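Glutamine amidotransferase domain-containing protein (Thermotoga maritima, PDB 1O1Y) probably acts as a class I glutamine amidotransferase, splitting ammonia from glutamine for transfer to an acceptor that is not established. Local coordinates at residues A17-V21 against D44-G48; V146-D152 against Q183-V188. All blocks are in the same frame, centred on the assembly; numbering follows the deposited sequence.

Interaction 1 (A17-V21 against D44-G48); sequences AIRHV and DTPKG
The Arg19 and Asp44 side chains run alongside each other in the same direction, joined by a side-on salt bridge. Arg19 NE donates to Asp44 OD2 at 2.8 Å and an almost straight 168°. Arg19 NH2 donates to Asp44 OD1 at 3.0 Å. Both oxygens use their syn lone pairs, and the guanidinium and carboxylate planes are only 25° apart. The Arg19 chain runs extended from CA to CD, then bends at chi3 (60°), which turns its NE edge to the acid. Tyr42 makes a cation-pi contact with the same arginine. A water donates to Arg19 O and Asp44 OD2, linking backbone to side chain. Next to it the Pro46 ring rests on the backbone, CD 3.5 Å from Arg19 O and CG 3.6 Å from His20 O. Deeper in, Ile18 CG2 faces Thr45 CG2 at 4.3 Å. His20 NE2 bonds to Glu82 OE1 and Thr45 OG1 to Glu82 OE2, in helix 78-92. The contact joins the C-terminal ends of the neighbouring parallel strands 14-18 and 39-43 of this flavodoxin-like fold. Two bonds between nearly coplanar groups of opposite charge probably fix the rotation of both and favour an ionised Asp44.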
loop_
_atom_site.group_PDB
_atom_site.type_symbol
_atom_site.label_atom_id
_atom_site.label_comp_id
_atom_site.label_asym_id
_atom_site.label_seq_id
_atom_site.Cartn_x
_atom_site.Cartn_y
_atom_site.Cartn_z
ATOM N N ALA A 17 -4.758 7.879 -7.204
ATOM C CA ALA A 17 -3.976 7.722 -5.977
ATOM C C ALA A 17 -4.766 8.335 -4.794
ATOM O O ALA A 17 -4.825 9.547 -4.629
ATOM C CB ALA A 17 -2.612 8.395 -6.122
ATOM N N ILE A 18 -5.370 7.470 -3.993
ATOM C CA ILE A 18 -6.174 7.881 -2.859
ATOM C C ILE A 18 -5.240 7.975 -1.635
ATOM O O ILE A 18 -4.681 6.994 -1.173
ATOM C CB ILE A 18 -7.337 6.914 -2.586
ATOM C CG1 ILE A 18 -8.199 6.739 -3.855
ATOM C CG2 ILE A 18 -8.181 7.402 -1.407
ATOM C CD1 ILE A 18 -9.265 5.617 -3.726
ATOM N N ARG A 19 -5.090 9.188 -1.163
ATOM C CA ARG A 19 -4.094 9.552 -0.167
ATOM C C ARG A 19 -4.717 10.080 1.137
ATOM O O ARG A 19 -5.587 10.946 1.135
ATOM C CB ARG A 19 -3.171 10.607 -0.759
ATOM C CG ARG A 19 -2.046 11.068 0.257
ATOM C CD ARG A 19 -0.950 11.889 -0.369
ATOM N NE ARG A 19 -1.494 13.116 -0.977
ATOM C CZ ARG A 19 -0.791 14.009 -1.668
ATOM N NH1 ARG A 19 0.534 13.951 -1.706
ATOM N NH2 ARG A 19 -1.406 15.024 -2.258
ATOM N N HIS A 20 -4.279 9.506 2.242
ATOM C CA HIS A 20 -4.774 9.891 3.557
ATOM C C HIS A 20 -3.919 10.879 4.314
ATOM O O HIS A 20 -4.430 11.643 5.132
ATOM C CB HIS A 20 -4.840 8.658 4.362
ATOM C CG HIS A 20 -5.736 7.633 3.778
ATOM N ND1 HIS A 20 -5.355 6.319 3.630
ATOM C CD2 HIS A 20 -6.944 7.753 3.178
ATOM C CE1 HIS A 20 -6.363 5.635 3.105
ATOM N NE2 HIS A 20 -7.344 6.482 2.831
ATOM N N VAL A 21 -2.621 10.841 4.044
ATOM C CA VAL A 21 -1.637 11.655 4.744
ATOM C C VAL A 21 -0.704 12.171 3.679
ATOM O O VAL A 21 -0.198 11.366 2.910
ATOM C CB VAL A 21 -0.845 10.790 5.754
ATOM C CG1 VAL A 21 0.192 11.614 6.458
ATOM C CG2 VAL A 21 -1.818 10.187 6.827
ATOM N N ASP A 44 -7.346 13.404 -2.328
ATOM C CA ASP A 44 -7.116 13.656 -0.903
ATOM C C ASP A 44 -8.466 13.787 -0.231
ATOM O O ASP A 44 -9.008 14.883 -0.047
ATOM C CB ASP A 44 -6.283 14.903 -0.702
ATOM C CG ASP A 44 -4.841 14.677 -1.132
ATOM O OD1 ASP A 44 -4.427 15.224 -2.171
ATOM O OD2 ASP A 44 -4.092 13.933 -0.495
ATOM N N THR A 45 -9.015 12.635 0.111
ATOM C CA THR A 45 -10.352 12.595 0.676
ATOM C C THR A 45 -10.459 13.316 2.021
ATOM O O THR A 45 -11.515 13.862 2.291
ATOM C CB THR A 45 -10.860 11.165 0.859
ATOM O OG1 THR A 45 -9.878 10.402 1.552
ATOM C CG2 THR A 45 -11.018 10.476 -0.538
ATOM N N PRO A 46 -9.420 13.341 2.859
ATOM C CA PRO A 46 -9.553 14.101 4.119
ATOM C C PRO A 46 -9.741 15.570 3.906
ATOM O O PRO A 46 -10.222 16.274 4.801
ATOM C CB PRO A 46 -8.251 13.783 4.862
ATOM C CG PRO A 46 -7.816 12.527 4.271
ATOM C CD PRO A 46 -8.113 12.666 2.792
ATOM N N LYS A 47 -9.417 16.059 2.719
ATOM C CA LYS A 47 -9.678 17.440 2.362
ATOM C C LYS A 47 -11.066 17.697 1.811
ATOM O O LYS A 47 -11.354 18.804 1.379
ATOM C CB LYS A 47 -8.677 17.913 1.331
ATOM C CG LYS A 47 -7.275 17.906 1.845
ATOM C CD LYS A 47 -6.400 18.591 0.844
ATOM C CE LYS A 47 -4.946 18.427 1.164
ATOM N NZ LYS A 47 -4.191 19.530 0.490
ATOM N N GLY A 48 -11.916 16.675 1.813
ATOM C CA GLY A 48 -13.229 16.771 1.211
ATOM C C GLY A 48 -13.269 16.497 -0.286
ATOM O O GLY A 48 -14.310 16.684 -0.928
HETATM O O HOH W 1 -4.794 13.368 2.117
#

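Interaction 2 (V146-D152 against Q183-V188); sequences VFQWHGD and QFHIEV. With SO4 (sulfate ion), chain C.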
loop_
_atom_site.group_PDB
_atom_site.type_symbol
_atom_site.label_atom_id
_atom_site.label_comp_id
_atom_site.label_asym_id
_atom_site.label_seq_id
_atom_site.Cartn_x
_atom_site.Cartn_y
_atom_site.Cartn_z
ATOM N N VAL A 146 11.581 -5.484 3.394
ATOM C CA VAL A 146 10.631 -4.425 3.087
ATOM C C VAL A 146 10.444 -3.476 4.275
ATOM O O VAL A 146 10.860 -3.762 5.436
ATOM C CB VAL A 146 9.255 -5.008 2.689
ATOM C CG1 VAL A 146 9.383 -5.924 1.514
ATOM C CG2 VAL A 146 8.582 -5.675 3.884
ATOM N N PHE A 147 9.852 -2.324 3.995
ATOM C CA PHE A 147 9.666 -1.311 5.038
ATOM C C PHE A 147 8.230 -1.369 5.626
ATOM O O PHE A 147 7.233 -1.433 4.910
ATOM C CB PHE A 147 9.937 0.063 4.486
ATOM C CG PHE A 147 9.806 1.162 5.484
ATOM C CD1 PHE A 147 10.649 1.237 6.579
ATOM C CD2 PHE A 147 8.859 2.171 5.283
ATOM C CE1 PHE A 147 10.520 2.315 7.492
ATOM C CE2 PHE A 147 8.736 3.217 6.163
ATOM C CZ PHE A 147 9.556 3.275 7.283
ATOM N N GLN A 148 8.164 -1.380 6.937
ATOM C CA GLN A 148 6.913 -1.540 7.680
ATOM C C GLN A 148 6.697 -0.355 8.573
ATOM O O GLN A 148 7.640 0.182 9.194
ATOM C CB GLN A 148 6.965 -2.768 8.600
ATOM C CG GLN A 148 7.116 -4.094 7.843
ATOM C CD GLN A 148 5.815 -4.605 7.269
ATOM O OE1 GLN A 148 4.837 -3.860 7.134
ATOM N NE2 GLN A 148 5.794 -5.905 6.927
ATOM N N TRP A 149 5.449 0.043 8.690
ATOM C CA TRP A 149 5.070 1.026 9.673
ATOM C C TRP A 149 3.613 0.801 10.075
ATOM O O TRP A 149 2.721 1.532 9.672
ATOM C CB TRP A 149 5.263 2.446 9.141
ATOM C CG TRP A 149 5.376 3.469 10.275
ATOM C CD1 TRP A 149 4.559 3.596 11.357
ATOM C CD2 TRP A 149 6.395 4.467 10.431
ATOM N NE1 TRP A 149 5.014 4.603 12.176
ATOM C CE2 TRP A 149 6.126 5.165 11.614
ATOM C CE3 TRP A 149 7.514 4.831 9.690
ATOM C CZ2 TRP A 149 6.934 6.216 12.056
ATOM C CZ3 TRP A 149 8.298 5.880 10.126
ATOM C CH2 TRP A 149 8.008 6.549 11.290
ATOM N N HIS A 150 3.373 -0.219 10.894
ATOM C CA HIS A 150 1.995 -0.595 11.216
ATOM C C HIS A 150 1.919 -1.279 12.569
ATOM O O HIS A 150 2.829 -1.985 12.973
ATOM C CB HIS A 150 1.387 -1.492 10.115
ATOM C CG HIS A 150 1.845 -2.916 10.162
ATOM N ND1 HIS A 150 1.094 -3.920 10.750
ATOM C CD2 HIS A 150 2.988 -3.505 9.734
ATOM C CE1 HIS A 150 1.764 -5.060 10.684
ATOM N NE2 HIS A 150 2.926 -4.830 10.092
ATOM N N GLY A 151 0.777 -1.084 13.210
ATOM C CA GLY A 151 0.412 -1.756 14.425
ATOM C C GLY A 151 -0.775 -2.683 14.264
ATOM O O GLY A 151 -0.976 -3.527 15.121
ATOM N N ASP A 152 -1.556 -2.500 13.218
ATOM C CA ASP A 152 -2.741 -3.340 12.994
ATOM C C ASP A 152 -2.419 -4.398 11.967
ATOM O O ASP A 152 -1.479 -4.279 11.156
ATOM C CB ASP A 152 -3.930 -2.528 12.496
ATOM C CG ASP A 152 -4.649 -1.752 13.606
ATOM O OD1 ASP A 152 -4.258 -1.812 14.818
ATOM O OD2 ASP A 152 -5.630 -1.009 13.309
ATOM N N GLN A 183 0.522 -5.155 3.239
ATOM C CA GLN A 183 0.651 -4.468 4.509
ATOM C C GLN A 183 1.867 -3.508 4.513
ATOM O O GLN A 183 1.870 -2.440 5.166
ATOM C CB GLN A 183 0.765 -5.502 5.620
ATOM C CG GLN A 183 0.985 -4.913 6.991
ATOM C CD GLN A 183 -0.256 -4.190 7.476
ATOM O OE1 GLN A 183 -1.209 -4.846 7.901
ATOM N NE2 GLN A 183 -0.253 -2.849 7.408
ATOM N N PHE A 184 2.901 -3.916 3.768
ATOM C CA PHE A 184 4.218 -3.302 3.778
ATOM C C PHE A 184 4.457 -2.313 2.609
ATOM O O PHE A 184 3.667 -2.236 1.626
ATOM C CB PHE A 184 5.283 -4.406 3.759
ATOM C CG PHE A 184 5.123 -5.369 2.626
ATOM C CD1 PHE A 184 4.419 -6.575 2.802
ATOM C CD2 PHE A 184 5.744 -5.124 1.402
ATOM C CE1 PHE A 184 4.267 -7.459 1.736
ATOM C CE2 PHE A 184 5.607 -5.998 0.376
ATOM C CZ PHE A 184 4.881 -7.186 0.525
ATOM N N HIS A 185 5.608 -1.656 2.672
ATOM C CA HIS A 185 5.993 -0.633 1.708
ATOM C C HIS A 185 7.199 -1.084 0.898
ATOM O O HIS A 185 8.266 -1.389 1.465
ATOM C CB HIS A 185 6.352 0.634 2.470
ATOM C CG HIS A 185 5.211 1.194 3.238
ATOM N ND1 HIS A 185 4.299 2.070 2.688
ATOM C CD2 HIS A 185 4.810 0.981 4.515
ATOM C CE1 HIS A 185 3.405 2.407 3.610
ATOM N NE2 HIS A 185 3.689 1.759 4.725
ATOM N N ILE A 186 7.034 -1.095 -0.428
ATOM C CA ILE A 186 8.145 -1.231 -1.344
ATOM C C ILE A 186 8.313 0.045 -2.163
ATOM O O ILE A 186 9.190 0.101 -3.050
ATOM C CB ILE A 186 7.975 -2.452 -2.283
ATOM C CG1 ILE A 186 6.779 -2.305 -3.215
ATOM C CG2 ILE A 186 7.861 -3.736 -1.486
ATOM C CD1 ILE A 186 6.601 -3.480 -4.230
ATOM N N GLU A 187 7.534 1.080 -1.830
ATOM C CA GLU A 187 7.614 2.393 -2.526
ATOM C C GLU A 187 8.428 3.442 -1.813
ATOM O O GLU A 187 8.556 4.563 -2.303
ATOM C CB GLU A 187 6.222 2.939 -2.833
ATOM C CG GLU A 187 5.496 3.640 -1.686
ATOM C CD GLU A 187 4.925 2.714 -0.597
ATOM O OE1 GLU A 187 4.992 1.446 -0.671
ATOM O OE2 GLU A 187 4.332 3.282 0.362
ATOM N N VAL A 188 8.944 3.115 -0.629
ATOM C CA VAL A 188 9.719 4.064 0.154
ATOM C C VAL A 188 11.214 3.819 -0.089
ATOM O O VAL A 188 11.822 2.892 0.468
ATOM C CB VAL A 188 9.349 4.019 1.664
ATOM C CG1 VAL A 188 10.175 5.066 2.470
ATOM C CG2 VAL A 188 7.851 4.253 1.879
HETATM S S SO4 C . -1.751 1.135 12.177
HETATM O O1 SO4 C . -0.662 1.585 13.021
HETATM O O2 SO4 C . -1.525 -0.149 11.471
HETATM O O3 SO4 C . -1.872 2.156 11.136
HETATM O O4 SO4 C . -3.035 1.082 12.895
HETATM O O HOH W 2 3.514 -1.301 7.118
#
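Phe147 and His185 pair through their backbones as a single antiparallel hydrogen-bonded bridge. His185 N donates to Phe147 O at 2.8 Å, and Phe147 N donates to His185 O at 3.1 Å. To one side, Val146 CG2 packs on Phe184 CB at 3.5 Å. To the other, the Gln183 amide stacks on the His150 ring, their planes 10° apart. Gln183 CG stands 3.6 Å from the centroid of that ring, a CH-pi contact. His185 ND1 donates to Glu187 OE2 at 2.6 Å, and His185 NE2 bonds to the oxidised cysteine at position 100. This arrangement is consistent with the Cys-His-Glu triad of class I glutamine amidotransferases. His150 CG sits between the backbone N and the carbonyl carbon (chi1 77°), which lays the ring beneath Gln183. The ring is held by ND1, which donates to Asp152 O at 2.6 Å, and by NE2, which bonds to Glu122 OE1. A leucine in place of His150 would probably leave Asp152 O and Glu122 OE1 without their ring partner and take the flat face from under the Gln183 amide. Trp149 and His150 form a classic beta bulge opposite Glu122. Beyond it, Gly151 N and Asp152 N bind a sulfate, probably from the crystallisation liquor. Gln104 holds Gln183 OE1 from outside.

Interactions 1 and 2 both reach the large mixed sheet. They come one after the other along the chain and do not touch: their centres are 19 Å apart and their nearest atoms about 10 Å. Interaction 2 carries the probable active-site residues His185 and Glu187. Interaction 1 lies at the ends of two parallel strands, but its His20 comes fairly near interaction 2: His20 ND1 is 10.2 Å from His185 NE2. The His20 side chain touches Leu101, the residue that follows the oxidised cysteine bonded to His185. The sulfate of interaction 2 is not at this histidine, since its S atom is 9.3 Å from His185 NE2.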